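Local coordinates for protein lactaldehyde dehydrogenase (PDB 3PQA) that oxidises lactaldehyde to lactate with NAD as the preferred cofactor, a step in the biosynthesis of coenzyme F420, at residues K73-K78 / C173-K178. Numbering follows the deposited sequence.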
loop_
_atom_site.group_PDB
_atom_site.type_symbol
_atom_site.label_atom_id
_atom_site.label_comp_id
_atom_site.label_asym_id
_atom_site.label_seq_id
_atom_site.Cartn_x
_atom_site.Cartn_y
_atom_site.Cartn_z
ATOM N N LYS B 73 32.482 15.880 -0.791
ATOM C CA LYS B 73 32.566 14.631 -0.030
ATOM C C LYS B 73 33.812 14.523 0.860
ATOM O O LYS B 73 33.697 14.277 2.063
ATOM C CB LYS B 73 32.470 13.411 -0.945
ATOM C CG LYS B 73 32.273 12.143 -0.152
ATOM C CD LYS B 73 32.115 10.901 -0.997
ATOM C CE LYS B 73 32.018 9.687 -0.077
ATOM N NZ LYS B 73 32.354 8.423 -0.800
ATOM N N GLU B 74 34.990 14.710 0.271
ATOM C CA GLU B 74 36.245 14.534 1.025
ATOM C C GLU B 74 36.384 15.555 2.159
ATOM O O GLU B 74 36.735 15.192 3.294
ATOM C CB GLU B 74 37.464 14.540 0.094
ATOM C CG GLU B 74 38.784 14.103 0.759
ATOM C CD GLU B 74 38.733 12.739 1.452
ATOM O OE1 GLU B 74 37.864 11.893 1.136
ATOM O OE2 GLU B 74 39.602 12.504 2.322
ATOM N N GLU B 75 36.089 16.816 1.850
ATOM C CA GLU B 75 36.090 17.883 2.840
ATOM C C GLU B 75 35.170 17.564 4.010
ATOM O O GLU B 75 35.552 17.744 5.172
ATOM C CB GLU B 75 35.684 19.217 2.207
ATOM C CG GLU B 75 35.850 20.419 3.136
ATOM C CD GLU B 75 35.306 21.719 2.561
ATOM O OE1 GLU B 75 35.086 22.659 3.353
ATOM O OE2 GLU B 75 35.098 21.812 1.325
ATOM N N LEU B 76 33.954 17.101 3.710
ATOM C CA LEU B 76 32.998 16.800 4.773
ATOM C C LEU B 76 33.467 15.606 5.602
ATOM O O LEU B 76 33.311 15.598 6.828
ATOM C CB LEU B 76 31.595 16.562 4.197
ATOM C CG LEU B 76 30.927 17.778 3.538
ATOM C CD1 LEU B 76 29.647 17.315 2.843
ATOM C CD2 LEU B 76 30.629 18.899 4.526
ATOM N N ALA B 77 34.049 14.610 4.933
ATOM C CA ALA B 77 34.603 13.442 5.628
ATOM C C ALA B 77 35.714 13.845 6.598
ATOM O O ALA B 77 35.782 13.312 7.704
ATOM C CB ALA B 77 35.109 12.405 4.636
ATOM N N LYS B 78 36.569 14.784 6.181
ATOM C CA LYS B 78 37.670 15.272 7.036
ATOM C C LYS B 78 37.142 15.988 8.270
ATOM O O LYS B 78 37.674 15.823 9.371
ATOM C CB LYS B 78 38.616 16.213 6.269
ATOM C CG LYS B 78 39.320 15.607 5.068
ATOM C CD LYS B 78 40.442 14.671 5.461
ATOM C CE LYS B 78 41.464 14.547 4.340
ATOM N NZ LYS B 78 42.415 13.453 4.680
ATOM N N CYS B 173 27.507 20.156 10.521
ATOM C CA CYS B 173 26.139 20.699 10.461
ATOM C C CYS B 173 26.123 22.141 9.995
ATOM O O CYS B 173 25.196 22.560 9.287
ATOM C CB CYS B 173 25.455 20.582 11.819
ATOM S SG CYS B 173 25.214 18.854 12.273
ATOM N N ILE B 174 27.154 22.892 10.384
ATOM C CA ILE B 174 27.340 24.257 9.882
ATOM C C ILE B 174 27.600 24.206 8.374
ATOM O O ILE B 174 27.047 25.007 7.619
ATOM C CB ILE B 174 28.471 25.012 10.652
ATOM C CG1 ILE B 174 28.001 25.334 12.076
ATOM C CG2 ILE B 174 28.862 26.289 9.928
ATOM C CD1 ILE B 174 29.150 25.641 13.062
ATOM N N GLU B 175 28.400 23.232 7.942
ATOM C CA GLU B 175 28.649 23.034 6.516
ATOM C C GLU B 175 27.391 22.638 5.748
ATOM O O GLU B 175 27.159 23.129 4.641
ATOM C CB GLU B 175 29.768 22.029 6.275
ATOM C CG GLU B 175 31.186 22.567 6.614
ATOM C CD GLU B 175 31.427 23.984 6.109
ATOM O OE1 GLU B 175 31.386 24.218 4.878
ATOM O OE2 GLU B 175 31.637 24.878 6.956
ATOM N N LEU B 176 26.590 21.751 6.340
ATOM C CA LEU B 176 25.333 21.334 5.701
ATOM C C LEU B 176 24.372 22.517 5.584
ATOM O O LEU B 176 23.673 22.650 4.576
ATOM C CB LEU B 176 24.688 20.166 6.455
ATOM C CG LEU B 176 23.339 19.651 5.925
ATOM C CD1 LEU B 176 23.478 19.103 4.502
ATOM C CD2 LEU B 176 22.778 18.587 6.864
ATOM N N ALA B 177 24.339 23.371 6.610
ATOM C CA ALA B 177 23.473 24.554 6.626
ATOM C C ALA B 177 23.805 25.517 5.478
ATOM O O ALA B 177 22.898 26.030 4.809
ATOM C CB ALA B 177 23.554 25.267 7.976
ATOM N N LYS B 178 25.104 25.752 5.257
ATOM C CA LYS B 178 25.575 26.524 4.102
ATOM C C LYS B 178 25.108 25.888 2.783
ATOM O O LYS B 178 24.628 26.589 1.887
ATOM C CB LYS B 178 27.100 26.636 4.120
ATOM C CG LYS B 178 27.649 27.484 5.254
ATOM C CD LYS B 178 29.167 27.402 5.251
ATOM C CE LYS B 178 29.775 28.122 6.437
ATOM N NZ LYS B 178 31.245 27.882 6.453
#
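Two helices of the aldehyde dehydrogenase fold, 73-84 and 171-186, meet here through Leu76 and Glu175. In the chain, helix 171-186 connects strands 160-165 and 194-196, which pair in parallel, a beta-alpha-beta crossover. The two segments come closest at Leu76 and Glu175, whose CA atoms are 7.8 Å apart. The touch itself is small and made by carbon. Leu76 CD2 rests 3.7 Å from Glu175 CB. The leucine CG sits beside the backbone N, opposite the carbonyl carbon (chi1 -66°), and CD2 reaches across to the base of the glutamate. The two side chains meet at a slant.

Glu175 uses its two ends differently. Its CB serves the leucine, while a bend at chi2 (-44°) folds the chain and carries the carboxylate to Lys178, one turn further along the same helix. Lys178 NZ gives a hydrogen bond to Glu175 OE2 at 3.1 Å, part of a salt bridge. The bond arrives on the syn side, 16° out of the carboxylate plane. Glu75, an exposed residue, brings a second carboxylate near Glu175. Its OE1 is 4.3 Å from Glu175 OE1, and no hydrogen bond joins the two segments.

Both segments also pack on other helices. Ala77 packs on Ile88 and Arg92 of helix 88-111, and Leu176 packs on Ser147 and Ile151 of helix 145-156.

The contact lies away from the probable active-site residues Glu241 and Cys275 and from the probable NAD-binding segment 221-226. Its chemistry is one hydrocarbon touch with two acidic groups close by. The neighbouring carboxylates probably repel each other mildly, and Lys178 probably offsets part of that charge. The one close contact between the segments is thus nonpolar, and no polar bond adds to it.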